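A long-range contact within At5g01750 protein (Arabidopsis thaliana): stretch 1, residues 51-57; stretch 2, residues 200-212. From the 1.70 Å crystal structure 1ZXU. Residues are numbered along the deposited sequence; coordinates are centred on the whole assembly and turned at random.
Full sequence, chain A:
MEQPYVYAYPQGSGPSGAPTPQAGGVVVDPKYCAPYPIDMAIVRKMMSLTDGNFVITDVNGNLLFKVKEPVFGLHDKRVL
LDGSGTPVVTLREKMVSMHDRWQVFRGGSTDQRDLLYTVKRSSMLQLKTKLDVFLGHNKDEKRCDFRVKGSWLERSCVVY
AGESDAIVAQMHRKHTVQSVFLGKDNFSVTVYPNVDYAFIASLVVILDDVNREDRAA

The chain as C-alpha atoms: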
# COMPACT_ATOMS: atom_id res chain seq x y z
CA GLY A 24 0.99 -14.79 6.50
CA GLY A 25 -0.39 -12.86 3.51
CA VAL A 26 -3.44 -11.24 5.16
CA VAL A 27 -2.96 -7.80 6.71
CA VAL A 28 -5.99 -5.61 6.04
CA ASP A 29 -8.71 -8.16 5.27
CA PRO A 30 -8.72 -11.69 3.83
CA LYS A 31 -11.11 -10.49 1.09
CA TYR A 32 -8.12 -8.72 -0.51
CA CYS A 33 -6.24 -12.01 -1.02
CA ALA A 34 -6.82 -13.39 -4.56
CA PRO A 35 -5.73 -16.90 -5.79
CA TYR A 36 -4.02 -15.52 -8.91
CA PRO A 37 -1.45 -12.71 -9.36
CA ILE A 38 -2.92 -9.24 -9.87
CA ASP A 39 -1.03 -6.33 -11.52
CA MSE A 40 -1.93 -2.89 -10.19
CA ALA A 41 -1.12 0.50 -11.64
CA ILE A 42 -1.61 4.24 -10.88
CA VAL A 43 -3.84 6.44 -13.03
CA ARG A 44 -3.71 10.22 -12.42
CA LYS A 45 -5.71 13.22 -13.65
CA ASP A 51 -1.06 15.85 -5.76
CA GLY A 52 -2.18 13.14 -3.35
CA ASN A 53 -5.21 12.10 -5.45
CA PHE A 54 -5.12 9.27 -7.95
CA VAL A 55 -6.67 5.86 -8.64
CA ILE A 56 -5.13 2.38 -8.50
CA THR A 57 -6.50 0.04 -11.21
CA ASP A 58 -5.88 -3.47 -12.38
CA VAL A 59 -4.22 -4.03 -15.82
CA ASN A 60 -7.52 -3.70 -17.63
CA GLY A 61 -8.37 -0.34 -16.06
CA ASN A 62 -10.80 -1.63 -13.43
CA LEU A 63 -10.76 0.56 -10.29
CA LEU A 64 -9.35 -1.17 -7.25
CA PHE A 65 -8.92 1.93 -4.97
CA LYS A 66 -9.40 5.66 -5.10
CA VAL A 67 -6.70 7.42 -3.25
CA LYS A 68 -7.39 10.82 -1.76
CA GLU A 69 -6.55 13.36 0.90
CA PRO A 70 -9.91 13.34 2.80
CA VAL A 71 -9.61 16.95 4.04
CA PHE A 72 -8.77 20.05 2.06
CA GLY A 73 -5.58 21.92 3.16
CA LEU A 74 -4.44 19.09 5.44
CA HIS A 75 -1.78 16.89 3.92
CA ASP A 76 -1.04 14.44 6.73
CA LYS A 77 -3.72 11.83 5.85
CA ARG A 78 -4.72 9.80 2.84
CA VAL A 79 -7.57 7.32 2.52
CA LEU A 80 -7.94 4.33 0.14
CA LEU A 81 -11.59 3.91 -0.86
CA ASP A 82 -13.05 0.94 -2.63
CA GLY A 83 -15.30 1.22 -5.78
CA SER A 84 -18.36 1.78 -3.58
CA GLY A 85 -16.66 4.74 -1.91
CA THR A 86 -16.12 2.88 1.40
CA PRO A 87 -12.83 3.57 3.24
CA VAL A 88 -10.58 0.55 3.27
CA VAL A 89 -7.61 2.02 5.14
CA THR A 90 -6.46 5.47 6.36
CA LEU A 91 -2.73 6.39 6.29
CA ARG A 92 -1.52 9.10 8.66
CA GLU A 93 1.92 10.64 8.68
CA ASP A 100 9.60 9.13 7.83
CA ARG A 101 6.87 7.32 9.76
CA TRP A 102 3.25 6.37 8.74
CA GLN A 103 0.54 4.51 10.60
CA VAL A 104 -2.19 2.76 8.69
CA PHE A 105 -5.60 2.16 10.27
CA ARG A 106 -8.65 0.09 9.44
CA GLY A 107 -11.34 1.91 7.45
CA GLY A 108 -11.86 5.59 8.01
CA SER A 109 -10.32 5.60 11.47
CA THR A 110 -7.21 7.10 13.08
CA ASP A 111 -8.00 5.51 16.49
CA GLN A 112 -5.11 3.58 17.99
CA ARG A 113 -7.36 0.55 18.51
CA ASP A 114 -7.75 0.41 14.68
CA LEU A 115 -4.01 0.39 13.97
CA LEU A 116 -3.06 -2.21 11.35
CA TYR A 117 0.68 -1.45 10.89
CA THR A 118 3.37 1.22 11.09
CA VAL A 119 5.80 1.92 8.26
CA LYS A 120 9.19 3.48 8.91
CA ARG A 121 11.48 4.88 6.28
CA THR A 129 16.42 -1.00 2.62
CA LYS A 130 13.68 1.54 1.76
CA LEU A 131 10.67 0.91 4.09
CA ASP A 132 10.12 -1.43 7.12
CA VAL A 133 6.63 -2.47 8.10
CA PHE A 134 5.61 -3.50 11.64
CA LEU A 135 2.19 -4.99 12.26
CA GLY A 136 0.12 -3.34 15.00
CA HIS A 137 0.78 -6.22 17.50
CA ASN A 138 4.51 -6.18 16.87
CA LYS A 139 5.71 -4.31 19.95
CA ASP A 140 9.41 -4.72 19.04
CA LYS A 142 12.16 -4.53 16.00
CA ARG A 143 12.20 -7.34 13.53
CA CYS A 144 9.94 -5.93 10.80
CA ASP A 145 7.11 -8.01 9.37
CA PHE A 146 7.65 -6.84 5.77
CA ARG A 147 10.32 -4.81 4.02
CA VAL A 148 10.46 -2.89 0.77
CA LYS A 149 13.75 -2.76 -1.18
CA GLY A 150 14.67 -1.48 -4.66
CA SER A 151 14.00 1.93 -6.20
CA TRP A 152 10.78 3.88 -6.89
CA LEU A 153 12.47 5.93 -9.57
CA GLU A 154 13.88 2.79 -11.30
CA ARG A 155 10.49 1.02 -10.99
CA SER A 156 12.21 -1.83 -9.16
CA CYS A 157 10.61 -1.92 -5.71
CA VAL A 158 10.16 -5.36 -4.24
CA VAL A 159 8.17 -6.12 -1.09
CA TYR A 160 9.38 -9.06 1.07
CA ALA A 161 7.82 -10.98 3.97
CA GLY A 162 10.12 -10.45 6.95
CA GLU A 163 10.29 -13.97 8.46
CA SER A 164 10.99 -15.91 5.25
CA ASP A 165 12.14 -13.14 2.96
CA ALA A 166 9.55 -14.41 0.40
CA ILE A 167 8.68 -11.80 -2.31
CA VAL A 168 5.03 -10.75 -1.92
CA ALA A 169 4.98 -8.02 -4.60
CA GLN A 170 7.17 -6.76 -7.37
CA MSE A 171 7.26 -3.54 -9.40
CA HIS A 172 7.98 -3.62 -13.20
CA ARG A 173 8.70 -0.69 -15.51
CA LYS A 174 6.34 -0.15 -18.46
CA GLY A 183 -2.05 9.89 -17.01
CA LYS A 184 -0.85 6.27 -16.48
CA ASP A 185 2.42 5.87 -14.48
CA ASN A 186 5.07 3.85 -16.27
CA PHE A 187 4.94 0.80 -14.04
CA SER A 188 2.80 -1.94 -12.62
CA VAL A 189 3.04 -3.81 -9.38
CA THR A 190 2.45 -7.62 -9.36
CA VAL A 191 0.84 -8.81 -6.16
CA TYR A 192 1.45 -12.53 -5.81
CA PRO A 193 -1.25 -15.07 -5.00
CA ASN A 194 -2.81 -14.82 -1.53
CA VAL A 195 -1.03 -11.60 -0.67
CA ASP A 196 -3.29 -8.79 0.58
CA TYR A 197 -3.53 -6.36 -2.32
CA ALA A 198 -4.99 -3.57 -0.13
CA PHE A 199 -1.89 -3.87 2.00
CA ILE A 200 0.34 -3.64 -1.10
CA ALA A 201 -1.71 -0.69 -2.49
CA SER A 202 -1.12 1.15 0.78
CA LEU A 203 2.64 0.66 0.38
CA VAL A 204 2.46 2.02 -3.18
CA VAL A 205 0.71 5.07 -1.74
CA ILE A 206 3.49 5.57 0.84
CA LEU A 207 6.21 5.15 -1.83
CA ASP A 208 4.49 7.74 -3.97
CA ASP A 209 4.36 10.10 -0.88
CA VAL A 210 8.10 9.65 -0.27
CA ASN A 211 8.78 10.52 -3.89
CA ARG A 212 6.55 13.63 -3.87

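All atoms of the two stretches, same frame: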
# COMPACT_ATOMS: atom_id res chain seq x y z
N ASP A 51 0.29 15.92 -6.33
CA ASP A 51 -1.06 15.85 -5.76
C ASP A 51 -1.43 14.45 -5.29
O ASP A 51 -1.31 13.45 -6.03
CB ASP A 51 -2.09 16.37 -6.76
CG ASP A 51 -3.47 16.46 -6.16
OD1 ASP A 51 -3.76 17.46 -5.44
OD2 ASP A 51 -4.28 15.54 -6.41
N GLY A 52 -1.91 14.39 -4.05
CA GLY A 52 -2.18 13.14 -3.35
C GLY A 52 -3.34 12.32 -3.89
O GLY A 52 -3.62 11.25 -3.33
N ASN A 53 -4.04 12.81 -4.92
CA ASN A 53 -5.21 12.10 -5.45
C ASN A 53 -4.95 11.38 -6.75
O ASN A 53 -4.47 11.95 -7.75
CB ASN A 53 -6.44 13.01 -5.61
CG ASN A 53 -6.91 13.60 -4.30
OD1 ASN A 53 -6.25 13.46 -3.26
ND2 ASN A 53 -8.07 14.22 -4.34
N PHE A 54 -5.30 10.10 -6.76
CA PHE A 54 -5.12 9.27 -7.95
C PHE A 54 -5.90 7.98 -7.73
O PHE A 54 -6.52 7.85 -6.70
CB PHE A 54 -3.63 9.00 -8.29
CG PHE A 54 -2.83 8.39 -7.17
CD1 PHE A 54 -2.82 7.00 -6.97
CD2 PHE A 54 -2.04 9.21 -6.35
CE1 PHE A 54 -2.01 6.43 -5.95
CE2 PHE A 54 -1.23 8.63 -5.35
CZ PHE A 54 -1.23 7.29 -5.15
N VAL A 55 -5.96 7.13 -8.74
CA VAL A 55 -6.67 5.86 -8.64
C VAL A 55 -5.71 4.71 -8.86
O VAL A 55 -4.71 4.86 -9.59
CB VAL A 55 -7.79 5.81 -9.65
CG1 VAL A 55 -8.42 4.45 -9.70
CG2 VAL A 55 -8.92 6.82 -9.19
N ILE A 56 -5.98 3.57 -8.23
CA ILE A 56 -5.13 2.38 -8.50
C ILE A 56 -6.05 1.41 -9.22
O ILE A 56 -7.14 1.13 -8.72
CB ILE A 56 -4.62 1.80 -7.18
CG1 ILE A 56 -3.58 2.76 -6.56
CG2 ILE A 56 -4.04 0.39 -7.45
CD1 ILE A 56 -3.21 2.41 -5.12
N THR A 57 -5.62 0.91 -10.38
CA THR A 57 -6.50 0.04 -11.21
C THR A 57 -5.81 -1.30 -11.39
O THR A 57 -4.61 -1.40 -11.10
CB THR A 57 -6.78 0.65 -12.63
OG1 THR A 57 -5.57 0.74 -13.39
CG2 THR A 57 -7.44 2.04 -12.52
N ILE A 200 -0.63 -4.10 -0.12
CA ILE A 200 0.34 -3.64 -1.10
C ILE A 200 0.01 -2.23 -1.70
O ILE A 200 0.89 -1.38 -1.85
CB ILE A 200 0.53 -4.68 -2.21
CG1 ILE A 200 0.92 -6.04 -1.59
CG2 ILE A 200 1.55 -4.09 -3.23
CD1 ILE A 200 2.24 -6.02 -0.79
N ALA A 201 -1.27 -1.98 -1.95
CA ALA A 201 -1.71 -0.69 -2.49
C ALA A 201 -1.36 0.38 -1.46
O ALA A 201 -0.88 1.42 -1.85
CB ALA A 201 -3.24 -0.68 -2.71
N SER A 202 -1.51 0.10 -0.15
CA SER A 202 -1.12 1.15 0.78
C SER A 202 0.38 1.47 0.76
O SER A 202 0.81 2.64 0.95
CB SER A 202 -1.58 0.79 2.22
OG SER A 202 -0.70 -0.18 2.76
N LEU A 203 1.21 0.44 0.49
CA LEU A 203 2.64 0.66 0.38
C LEU A 203 2.97 1.52 -0.84
O LEU A 203 3.89 2.32 -0.80
CB LEU A 203 3.40 -0.69 0.37
CG LEU A 203 3.24 -1.49 1.66
CD1 LEU A 203 4.10 -2.80 1.53
CD2 LEU A 203 3.77 -0.72 2.87
N VAL A 204 2.29 1.25 -1.96
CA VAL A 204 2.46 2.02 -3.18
C VAL A 204 2.14 3.49 -2.93
O VAL A 204 2.90 4.39 -3.35
CB VAL A 204 1.58 1.46 -4.29
CG1 VAL A 204 1.54 2.45 -5.54
CG2 VAL A 204 2.10 0.03 -4.67
N VAL A 205 1.09 3.72 -2.16
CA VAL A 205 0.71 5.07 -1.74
C VAL A 205 1.83 5.76 -0.93
O VAL A 205 2.19 6.90 -1.20
CB VAL A 205 -0.63 5.10 -1.00
CG1 VAL A 205 -0.91 6.52 -0.45
CG2 VAL A 205 -1.76 4.62 -1.98
N ILE A 206 2.35 5.05 0.04
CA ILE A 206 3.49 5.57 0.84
C ILE A 206 4.74 5.83 -0.03
O ILE A 206 5.43 6.86 0.15
CB ILE A 206 3.80 4.61 2.01
CG1 ILE A 206 2.65 4.66 3.02
CG2 ILE A 206 5.10 5.00 2.68
CD1 ILE A 206 2.69 3.54 4.07
N LEU A 207 5.08 4.91 -0.94
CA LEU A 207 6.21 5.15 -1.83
C LEU A 207 6.02 6.39 -2.66
O LEU A 207 6.95 7.16 -2.89
CB LEU A 207 6.44 3.95 -2.73
CG LEU A 207 6.97 2.73 -1.98
CD1 LEU A 207 6.85 1.51 -2.83
CD2 LEU A 207 8.46 3.03 -1.61
N ASP A 208 4.81 6.54 -3.19
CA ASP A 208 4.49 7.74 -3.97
C ASP A 208 4.67 9.02 -3.09
O ASP A 208 5.23 10.03 -3.57
CB ASP A 208 3.07 7.65 -4.44
CG ASP A 208 2.63 8.90 -5.19
OD1 ASP A 208 3.02 9.00 -6.34
OD2 ASP A 208 1.94 9.71 -4.57
N ASP A 209 4.27 8.95 -1.83
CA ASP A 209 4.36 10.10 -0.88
C ASP A 209 5.82 10.43 -0.66
O ASP A 209 6.18 11.62 -0.67
CB ASP A 209 3.76 9.72 0.46
CG ASP A 209 3.49 10.94 1.33
OD1 ASP A 209 2.98 11.96 0.80
OD2 ASP A 209 3.79 10.85 2.54
N VAL A 210 6.64 9.41 -0.52
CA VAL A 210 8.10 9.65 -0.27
C VAL A 210 8.67 10.35 -1.49
O VAL A 210 9.46 11.29 -1.37
CB VAL A 210 8.87 8.35 -0.03
CG1 VAL A 210 10.39 8.65 -0.08
CG2 VAL A 210 8.51 7.77 1.32
N ASN A 211 8.25 9.92 -2.68
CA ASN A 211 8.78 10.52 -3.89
C ASN A 211 8.34 11.96 -4.09
O ASN A 211 9.09 12.74 -4.70
CB ASN A 211 8.39 9.75 -5.13
CG ASN A 211 9.12 10.25 -6.37
OD1 ASN A 211 10.37 10.26 -6.40
ND2 ASN A 211 8.37 10.65 -7.40
N ARG A 212 7.15 12.31 -3.62
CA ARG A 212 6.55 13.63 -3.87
C ARG A 212 6.68 14.59 -2.66
O ARG A 212 7.66 14.56 -1.91
CB ARG A 212 5.08 13.49 -4.31
CG ARG A 212 4.10 13.17 -3.17
CD ARG A 212 2.69 12.73 -3.65
NE ARG A 212 1.68 13.01 -2.62
CZ ARG A 212 1.17 14.22 -2.39
NH1 ARG A 212 1.55 15.26 -3.13
NH2 ARG A 212 0.27 14.40 -1.42
O HOH W 1 0.60 11.53 -6.07

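Residues 54-57 form a strand that lies against the helix 200-211; touching residues are at least 145 positions apart in the sequence. The two N-to-C directions make an angle of 141°, so the elements run roughly antiparallel but oblique, and their axes approach to 10.6 Å. The register follows from this: the CA atoms of Ile56 and Ala201 are 7.6 Å apart near the start of stretch 2, and those of Gly52 and Asp209 are also 7.6 Å apart near the end of the helix. The contact is modest, burying 331 Å² in total.

Alternation along the strand selects the side chains that meet the helix. The CA-to-CB bonds of Phe54 and Ile56 point toward it, whereas Val55 and Thr57 are out of reach. Ile56 has chi1 -71° (m) and chi2 169° (t), an extended conformation that carries CD1 to 3.9 Å from Ala201 CB and 4.1 Å from Val205 CG2. The small Ala201 side chain and a branch of Val205, one helical turn later, thus share a single methyl. The CA-to-CB bond of Val205 points sideways, but chi1 at 174° (t) places CG2 where it also meets the Phe54 ring, 4.2 Å from Phe54 CZ. These are apolar contacts at van der Waals range.

Phe54 adopts chi1 55° (p) with chi2 85°, and its ring reaches along the helix to Asp208, where Phe54 CE2 lies 3.4 Å from Asp208 OD2. The approach to the ring is oblique. Asp208, with chi1 176° (t), has its carboxylate engaged by polar partners: a water donates to both Asp208 OD2 and Asp51 O, at 2.7 Å from each. This bridge links the stretches although no clear direct hydrogen bond does. Asp208 OD1 is satisfied elsewhere in the structure.

At the helix end, Arg212 has chi1 76° (p), followed by chi2 -168° (t) and chi3 -155° (t), and the nearly extended chain brings its guanidinium against the Asp51-Gly52 backbone. Asp51 C and Gly52 CA lie over one face of that group, with Gly52 CA 3.4 Å from Arg212 NH2. An ideal CB on Gly52 would sit only 2.9 Å from Arg212 NH2, so the absence of a side chain permits this close packing. Gly52 N and Arg212 NH2, also 3.4 Å apart, are both donors and do not bond. Charge within stretch 2 accompanies this pose: Arg212 NE forms long salt bridges of 3.8 Å to Asp208 OD2 and Asp209 OD1. The CA-to-CB bond of Asp51 points away from stretch 2, and Asp51 OD2 instead accepts a hydrogen bond from Asn53 N at 3.1 Å.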